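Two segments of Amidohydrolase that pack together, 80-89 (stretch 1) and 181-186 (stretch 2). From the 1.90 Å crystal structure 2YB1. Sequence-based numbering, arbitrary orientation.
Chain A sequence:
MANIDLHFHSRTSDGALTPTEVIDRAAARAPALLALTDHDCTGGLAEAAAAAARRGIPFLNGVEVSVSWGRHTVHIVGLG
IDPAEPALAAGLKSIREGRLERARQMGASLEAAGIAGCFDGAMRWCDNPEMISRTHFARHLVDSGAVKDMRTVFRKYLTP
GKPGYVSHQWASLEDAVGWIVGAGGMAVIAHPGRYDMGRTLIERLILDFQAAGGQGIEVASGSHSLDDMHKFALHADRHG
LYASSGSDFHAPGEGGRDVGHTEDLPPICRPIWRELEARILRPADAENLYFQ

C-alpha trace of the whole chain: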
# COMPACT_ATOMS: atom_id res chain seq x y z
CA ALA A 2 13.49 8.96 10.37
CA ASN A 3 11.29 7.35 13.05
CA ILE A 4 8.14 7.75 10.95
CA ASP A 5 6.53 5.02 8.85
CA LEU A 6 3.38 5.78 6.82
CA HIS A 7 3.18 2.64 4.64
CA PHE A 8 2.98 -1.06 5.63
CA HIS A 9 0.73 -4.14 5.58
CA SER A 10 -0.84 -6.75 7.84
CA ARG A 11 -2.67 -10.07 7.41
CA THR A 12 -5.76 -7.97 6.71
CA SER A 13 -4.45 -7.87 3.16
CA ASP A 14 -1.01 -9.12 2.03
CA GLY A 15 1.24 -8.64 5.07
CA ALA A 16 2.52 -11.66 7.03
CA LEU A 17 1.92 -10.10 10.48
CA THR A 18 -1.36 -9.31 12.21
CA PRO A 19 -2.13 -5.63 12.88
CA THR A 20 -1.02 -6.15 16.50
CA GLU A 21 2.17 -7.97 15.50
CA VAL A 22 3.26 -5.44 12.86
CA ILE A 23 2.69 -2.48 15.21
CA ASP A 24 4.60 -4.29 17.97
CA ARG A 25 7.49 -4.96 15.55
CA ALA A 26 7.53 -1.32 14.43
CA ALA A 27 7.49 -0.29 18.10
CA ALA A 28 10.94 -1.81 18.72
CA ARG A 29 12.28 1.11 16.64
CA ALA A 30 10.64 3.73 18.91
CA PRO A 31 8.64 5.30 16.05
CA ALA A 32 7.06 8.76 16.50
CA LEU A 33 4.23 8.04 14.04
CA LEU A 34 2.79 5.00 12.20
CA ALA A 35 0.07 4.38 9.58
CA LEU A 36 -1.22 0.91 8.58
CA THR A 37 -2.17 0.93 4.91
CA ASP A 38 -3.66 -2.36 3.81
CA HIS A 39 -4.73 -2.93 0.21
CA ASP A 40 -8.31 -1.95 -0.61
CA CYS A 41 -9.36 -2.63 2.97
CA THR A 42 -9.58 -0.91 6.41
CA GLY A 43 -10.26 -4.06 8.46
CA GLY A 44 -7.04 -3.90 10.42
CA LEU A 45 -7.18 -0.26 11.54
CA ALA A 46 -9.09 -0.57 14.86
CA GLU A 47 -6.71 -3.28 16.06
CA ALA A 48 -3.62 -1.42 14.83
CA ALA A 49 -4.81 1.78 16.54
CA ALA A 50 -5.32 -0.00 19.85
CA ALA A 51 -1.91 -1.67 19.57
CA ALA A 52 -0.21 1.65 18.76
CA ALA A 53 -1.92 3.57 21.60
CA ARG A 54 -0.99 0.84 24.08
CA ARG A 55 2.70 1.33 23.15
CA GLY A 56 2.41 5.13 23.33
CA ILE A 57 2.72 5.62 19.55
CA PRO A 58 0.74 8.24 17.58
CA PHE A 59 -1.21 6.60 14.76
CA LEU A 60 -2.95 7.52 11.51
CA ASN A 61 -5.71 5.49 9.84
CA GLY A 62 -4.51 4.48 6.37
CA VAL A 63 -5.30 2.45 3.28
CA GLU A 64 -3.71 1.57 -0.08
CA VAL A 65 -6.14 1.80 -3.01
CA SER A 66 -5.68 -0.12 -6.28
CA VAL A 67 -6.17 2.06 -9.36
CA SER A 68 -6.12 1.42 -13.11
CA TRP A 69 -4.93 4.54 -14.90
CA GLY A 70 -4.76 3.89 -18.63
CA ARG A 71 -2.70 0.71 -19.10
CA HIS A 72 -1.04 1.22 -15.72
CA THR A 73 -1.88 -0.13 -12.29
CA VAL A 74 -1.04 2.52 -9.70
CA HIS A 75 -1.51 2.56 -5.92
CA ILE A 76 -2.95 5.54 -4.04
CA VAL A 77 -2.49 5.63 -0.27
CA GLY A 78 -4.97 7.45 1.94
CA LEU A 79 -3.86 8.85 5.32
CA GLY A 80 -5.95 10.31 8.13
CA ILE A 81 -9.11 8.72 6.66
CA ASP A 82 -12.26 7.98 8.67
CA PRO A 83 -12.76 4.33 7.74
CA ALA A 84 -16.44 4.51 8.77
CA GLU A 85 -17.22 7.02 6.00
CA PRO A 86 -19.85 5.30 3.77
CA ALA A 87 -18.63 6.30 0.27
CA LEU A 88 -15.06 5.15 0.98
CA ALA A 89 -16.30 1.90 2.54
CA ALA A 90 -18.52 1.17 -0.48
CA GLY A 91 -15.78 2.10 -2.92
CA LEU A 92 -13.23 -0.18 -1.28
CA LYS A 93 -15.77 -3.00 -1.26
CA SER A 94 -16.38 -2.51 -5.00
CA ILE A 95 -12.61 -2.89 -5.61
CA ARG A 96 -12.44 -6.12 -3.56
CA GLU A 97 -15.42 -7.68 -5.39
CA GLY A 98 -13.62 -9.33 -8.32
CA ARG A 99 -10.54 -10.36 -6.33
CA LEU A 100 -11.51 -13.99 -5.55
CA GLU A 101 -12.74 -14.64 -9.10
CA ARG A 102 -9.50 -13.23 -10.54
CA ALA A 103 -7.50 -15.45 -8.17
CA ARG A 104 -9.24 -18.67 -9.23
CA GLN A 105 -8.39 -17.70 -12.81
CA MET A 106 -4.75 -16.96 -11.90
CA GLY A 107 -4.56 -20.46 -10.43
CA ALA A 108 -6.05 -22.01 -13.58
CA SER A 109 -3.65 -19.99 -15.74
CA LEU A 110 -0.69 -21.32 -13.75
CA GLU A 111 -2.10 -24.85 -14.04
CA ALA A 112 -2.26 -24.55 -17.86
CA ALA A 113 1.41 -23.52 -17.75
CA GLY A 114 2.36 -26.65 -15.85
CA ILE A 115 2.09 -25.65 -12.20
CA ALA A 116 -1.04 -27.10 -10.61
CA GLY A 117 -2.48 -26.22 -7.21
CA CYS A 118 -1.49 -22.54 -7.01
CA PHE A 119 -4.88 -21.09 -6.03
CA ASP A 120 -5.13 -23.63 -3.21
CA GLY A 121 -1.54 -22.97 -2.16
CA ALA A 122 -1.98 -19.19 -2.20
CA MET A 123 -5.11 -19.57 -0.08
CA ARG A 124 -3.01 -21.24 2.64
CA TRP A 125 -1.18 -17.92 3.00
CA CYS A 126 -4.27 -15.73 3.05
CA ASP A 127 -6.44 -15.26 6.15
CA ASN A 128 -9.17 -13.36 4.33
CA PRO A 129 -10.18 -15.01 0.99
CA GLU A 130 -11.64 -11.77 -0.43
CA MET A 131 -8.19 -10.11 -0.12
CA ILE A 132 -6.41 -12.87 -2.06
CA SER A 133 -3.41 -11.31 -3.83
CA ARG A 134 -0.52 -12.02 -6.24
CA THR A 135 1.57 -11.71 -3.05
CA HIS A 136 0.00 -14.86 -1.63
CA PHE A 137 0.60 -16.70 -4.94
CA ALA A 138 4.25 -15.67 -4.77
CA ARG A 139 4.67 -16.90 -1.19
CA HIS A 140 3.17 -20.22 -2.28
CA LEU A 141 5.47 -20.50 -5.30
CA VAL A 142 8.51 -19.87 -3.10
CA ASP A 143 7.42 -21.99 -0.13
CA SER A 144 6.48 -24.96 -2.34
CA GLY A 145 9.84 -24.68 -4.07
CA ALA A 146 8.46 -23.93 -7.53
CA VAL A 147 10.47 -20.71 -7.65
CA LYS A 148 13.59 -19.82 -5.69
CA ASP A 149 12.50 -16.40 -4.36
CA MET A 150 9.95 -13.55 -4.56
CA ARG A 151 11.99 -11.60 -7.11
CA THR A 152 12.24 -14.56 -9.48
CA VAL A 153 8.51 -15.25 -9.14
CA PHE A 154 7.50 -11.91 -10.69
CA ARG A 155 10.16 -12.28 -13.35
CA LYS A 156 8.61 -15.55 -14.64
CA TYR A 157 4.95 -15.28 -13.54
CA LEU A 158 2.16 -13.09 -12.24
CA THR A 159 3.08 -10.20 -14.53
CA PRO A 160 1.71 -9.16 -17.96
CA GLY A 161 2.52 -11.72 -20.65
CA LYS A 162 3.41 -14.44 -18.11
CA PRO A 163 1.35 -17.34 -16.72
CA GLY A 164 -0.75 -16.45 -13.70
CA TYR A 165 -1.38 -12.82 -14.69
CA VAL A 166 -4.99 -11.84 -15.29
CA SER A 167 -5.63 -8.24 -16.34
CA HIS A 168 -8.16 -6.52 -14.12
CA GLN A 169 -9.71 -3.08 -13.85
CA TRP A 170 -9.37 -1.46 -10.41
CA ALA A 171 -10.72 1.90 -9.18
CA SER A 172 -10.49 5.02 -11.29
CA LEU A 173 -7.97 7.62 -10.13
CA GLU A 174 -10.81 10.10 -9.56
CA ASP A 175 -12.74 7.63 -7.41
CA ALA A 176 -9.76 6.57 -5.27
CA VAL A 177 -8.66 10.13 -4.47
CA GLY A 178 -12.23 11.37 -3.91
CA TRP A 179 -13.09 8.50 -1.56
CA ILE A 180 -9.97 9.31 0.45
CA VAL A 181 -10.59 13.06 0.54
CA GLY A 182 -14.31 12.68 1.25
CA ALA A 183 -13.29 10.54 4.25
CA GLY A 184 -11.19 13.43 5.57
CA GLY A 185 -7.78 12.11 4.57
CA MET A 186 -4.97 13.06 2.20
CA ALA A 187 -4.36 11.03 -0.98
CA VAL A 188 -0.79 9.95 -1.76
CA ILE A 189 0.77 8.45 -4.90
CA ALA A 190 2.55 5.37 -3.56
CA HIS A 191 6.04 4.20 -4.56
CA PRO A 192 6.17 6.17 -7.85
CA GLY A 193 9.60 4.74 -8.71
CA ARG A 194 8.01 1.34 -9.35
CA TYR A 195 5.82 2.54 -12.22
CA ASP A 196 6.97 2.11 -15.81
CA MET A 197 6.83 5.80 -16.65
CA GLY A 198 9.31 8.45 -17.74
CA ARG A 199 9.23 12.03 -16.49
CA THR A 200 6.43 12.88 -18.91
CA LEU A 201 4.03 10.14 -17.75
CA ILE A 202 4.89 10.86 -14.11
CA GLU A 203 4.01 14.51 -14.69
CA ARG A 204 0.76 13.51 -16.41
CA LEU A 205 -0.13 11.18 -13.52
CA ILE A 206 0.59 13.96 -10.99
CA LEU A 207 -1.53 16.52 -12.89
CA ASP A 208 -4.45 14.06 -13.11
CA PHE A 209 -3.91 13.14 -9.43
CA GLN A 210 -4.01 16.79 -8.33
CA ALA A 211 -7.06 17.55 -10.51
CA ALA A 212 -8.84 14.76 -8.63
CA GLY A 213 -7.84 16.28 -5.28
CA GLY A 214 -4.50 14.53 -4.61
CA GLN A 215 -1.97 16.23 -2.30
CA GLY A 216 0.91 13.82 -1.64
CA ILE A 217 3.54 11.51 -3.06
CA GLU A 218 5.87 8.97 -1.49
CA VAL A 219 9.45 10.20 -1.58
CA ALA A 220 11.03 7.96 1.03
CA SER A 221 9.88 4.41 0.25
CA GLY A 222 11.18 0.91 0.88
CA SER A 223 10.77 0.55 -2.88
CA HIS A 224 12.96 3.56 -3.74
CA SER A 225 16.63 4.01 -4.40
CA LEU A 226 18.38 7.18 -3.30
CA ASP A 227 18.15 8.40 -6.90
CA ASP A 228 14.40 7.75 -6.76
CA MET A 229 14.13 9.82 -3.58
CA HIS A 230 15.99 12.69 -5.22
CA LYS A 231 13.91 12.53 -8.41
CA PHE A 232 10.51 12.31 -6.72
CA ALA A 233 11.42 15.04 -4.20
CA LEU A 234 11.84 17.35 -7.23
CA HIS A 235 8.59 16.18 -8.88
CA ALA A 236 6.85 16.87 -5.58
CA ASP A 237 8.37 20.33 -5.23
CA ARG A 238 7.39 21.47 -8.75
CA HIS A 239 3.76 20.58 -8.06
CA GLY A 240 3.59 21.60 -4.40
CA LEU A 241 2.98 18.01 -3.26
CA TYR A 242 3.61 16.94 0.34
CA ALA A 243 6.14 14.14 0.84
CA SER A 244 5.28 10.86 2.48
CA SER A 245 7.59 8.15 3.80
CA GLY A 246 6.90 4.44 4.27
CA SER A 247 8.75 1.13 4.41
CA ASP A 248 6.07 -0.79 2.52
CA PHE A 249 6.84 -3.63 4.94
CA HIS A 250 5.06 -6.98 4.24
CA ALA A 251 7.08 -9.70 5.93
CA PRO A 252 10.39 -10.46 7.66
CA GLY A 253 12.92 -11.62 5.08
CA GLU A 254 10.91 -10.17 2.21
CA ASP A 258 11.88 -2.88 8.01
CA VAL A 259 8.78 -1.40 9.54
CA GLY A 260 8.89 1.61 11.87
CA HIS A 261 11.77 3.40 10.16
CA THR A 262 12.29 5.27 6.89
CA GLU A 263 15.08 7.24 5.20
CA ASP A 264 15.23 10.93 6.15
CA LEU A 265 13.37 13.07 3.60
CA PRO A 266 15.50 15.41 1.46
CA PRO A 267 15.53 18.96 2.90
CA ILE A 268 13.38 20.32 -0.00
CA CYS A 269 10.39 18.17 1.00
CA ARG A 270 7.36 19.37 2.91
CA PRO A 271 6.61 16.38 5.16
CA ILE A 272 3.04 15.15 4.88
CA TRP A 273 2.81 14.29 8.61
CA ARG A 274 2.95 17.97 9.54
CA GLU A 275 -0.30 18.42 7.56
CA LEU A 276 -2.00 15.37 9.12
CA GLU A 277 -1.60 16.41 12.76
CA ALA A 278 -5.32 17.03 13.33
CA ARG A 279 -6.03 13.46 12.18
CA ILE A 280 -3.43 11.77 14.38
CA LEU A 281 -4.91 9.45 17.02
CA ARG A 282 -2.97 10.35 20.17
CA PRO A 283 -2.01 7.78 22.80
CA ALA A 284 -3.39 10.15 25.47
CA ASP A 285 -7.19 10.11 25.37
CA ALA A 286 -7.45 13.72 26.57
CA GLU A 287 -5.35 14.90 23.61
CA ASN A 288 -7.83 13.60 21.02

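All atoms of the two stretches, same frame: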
# COMPACT_ATOMS: atom_id res chain seq x y z
N GLY A 80 -5.06 9.48 7.33
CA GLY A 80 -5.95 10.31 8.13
C GLY A 80 -7.42 10.15 7.72
O GLY A 80 -8.24 11.02 8.00
N ILE A 81 -7.74 9.02 7.09
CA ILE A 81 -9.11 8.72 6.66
C ILE A 81 -9.97 8.28 7.84
O ILE A 81 -9.45 7.70 8.80
CB ILE A 81 -9.15 7.58 5.61
CG1 ILE A 81 -8.35 6.38 6.12
CG2 ILE A 81 -8.61 8.07 4.25
CD1 ILE A 81 -8.67 5.06 5.46
N ASP A 82 -11.27 8.55 7.76
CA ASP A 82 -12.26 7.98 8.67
C ASP A 82 -12.78 6.73 7.98
O ASP A 82 -13.52 6.82 6.99
CB ASP A 82 -13.39 8.99 8.92
CG ASP A 82 -14.55 8.41 9.72
OD1 ASP A 82 -14.48 7.25 10.19
OD2 ASP A 82 -15.55 9.14 9.89
N PRO A 83 -12.40 5.55 8.48
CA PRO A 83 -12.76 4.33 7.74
C PRO A 83 -14.27 4.05 7.77
O PRO A 83 -14.76 3.26 6.97
CB PRO A 83 -11.98 3.24 8.48
CG PRO A 83 -11.81 3.76 9.85
CD PRO A 83 -11.63 5.25 9.70
N ALA A 84 -14.99 4.69 8.69
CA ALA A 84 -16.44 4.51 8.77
C ALA A 84 -17.21 5.35 7.74
O ALA A 84 -18.42 5.21 7.62
CB ALA A 84 -16.93 4.81 10.17
N GLU A 85 -16.52 6.23 7.02
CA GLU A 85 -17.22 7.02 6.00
C GLU A 85 -17.81 6.11 4.91
O GLU A 85 -17.10 5.28 4.34
CB GLU A 85 -16.27 8.08 5.41
CG GLU A 85 -16.99 9.21 4.70
CD GLU A 85 -17.50 8.80 3.35
OE1 GLU A 85 -16.75 8.14 2.60
OE2 GLU A 85 -18.67 9.12 3.02
N PRO A 86 -19.12 6.25 4.62
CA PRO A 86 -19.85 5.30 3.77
C PRO A 86 -19.36 5.20 2.31
O PRO A 86 -19.28 4.11 1.78
CB PRO A 86 -21.30 5.82 3.79
CG PRO A 86 -21.35 6.89 4.84
CD PRO A 86 -19.96 7.38 5.06
N ALA A 87 -19.06 6.33 1.66
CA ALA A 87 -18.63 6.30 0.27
C ALA A 87 -17.30 5.57 0.09
O ALA A 87 -17.14 4.75 -0.81
CB ALA A 87 -18.56 7.71 -0.31
N LEU A 88 -16.33 5.88 0.96
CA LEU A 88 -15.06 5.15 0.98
C LEU A 88 -15.29 3.65 1.20
O LEU A 88 -14.74 2.81 0.48
CB LEU A 88 -14.17 5.72 2.09
CG LEU A 88 -12.85 5.01 2.41
CD1 LEU A 88 -11.91 5.01 1.20
CD2 LEU A 88 -12.17 5.66 3.62
N ALA A 89 -16.08 3.31 2.22
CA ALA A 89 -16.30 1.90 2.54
C ALA A 89 -16.89 1.15 1.34
O ALA A 89 -16.46 0.03 1.01
CB ALA A 89 -17.19 1.76 3.78
N VAL A 181 -10.36 11.68 0.14
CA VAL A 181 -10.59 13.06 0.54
C VAL A 181 -11.95 13.24 1.22
O VAL A 181 -12.05 13.94 2.24
CB VAL A 181 -10.48 14.02 -0.67
CG1 VAL A 181 -10.97 15.43 -0.28
CG2 VAL A 181 -9.03 14.05 -1.19
N GLY A 182 -12.98 12.61 0.67
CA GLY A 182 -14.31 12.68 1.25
C GLY A 182 -14.38 12.04 2.63
O GLY A 182 -15.30 12.32 3.41
N ALA A 183 -13.41 11.17 2.93
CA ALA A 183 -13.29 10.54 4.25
C ALA A 183 -12.39 11.34 5.18
O ALA A 183 -12.07 10.89 6.28
CB ALA A 183 -12.77 9.10 4.12
N GLY A 184 -11.94 12.51 4.72
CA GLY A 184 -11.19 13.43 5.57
C GLY A 184 -9.69 13.24 5.53
O GLY A 184 -8.96 13.86 6.29
N GLY A 185 -9.21 12.38 4.64
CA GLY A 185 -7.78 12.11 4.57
C GLY A 185 -7.08 12.82 3.42
O GLY A 185 -7.70 13.56 2.65
N MET A 186 -5.77 12.59 3.33
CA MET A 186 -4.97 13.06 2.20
C MET A 186 -4.62 11.86 1.30
O MET A 186 -4.30 10.78 1.80
CB MET A 186 -3.70 13.76 2.70
CG MET A 186 -3.98 15.11 3.38
SD MET A 186 -2.48 15.89 4.01
CE MET A 186 -1.75 16.51 2.48
O HOH W 1 -10.73 11.76 9.00

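Stretch 1 runs as a loop from G80, makes a type I beta turn from D82 to E85, and enters a helix at P86. Stretch 2 begins in the last turn of another helix and then leaves it. The helix closes in a Schellman motif, with G184 at positive phi as the first residue to leave helical angles. G184 N donates to V181 O at 2.9 Å within that last turn. The closest CA pair across the contact is I81 CA and G185 CA, 4.2 Å apart.

One direct hydrogen bond joins the two stretches. D82 N donates to A183 O at 2.9 Å, with an N-H...O angle of 156°. A water adds a second link, its O donating to G80 O at 2.8 Å and to A183 O at 3.2 Å. A183 O therefore accepts from both the backbone and the water. G80 O also lies 3.4 Å from G184 O, but both are acceptors and no bond forms.

The absence of a side chain at G185 matters to the packing. A CB on G185 would point toward stretch 1 and lie 2.8 Å from I81 CG2, a clash, and 3.3 Å from G80 C, which is tight. The backbones can thus approach closely here.

A183 is the centre of the side-chain contact and has the largest area covered by the other stretch. Its CB points toward stretch 1 and meets three side chains. L88 CD2 is 3.5 Å from A183 CB, E85 CB is 3.9 Å from it, and I81 CB is 4.2 Å from it.

E85 also caps its own helix. E85 OE1 accepts from L88 N at 2.8 Å, and E85 OE2 accepts from A87 N at 3.1 Å. D82 braces the turn: D82 OD1 accepts from A84 N at 3.0 Å.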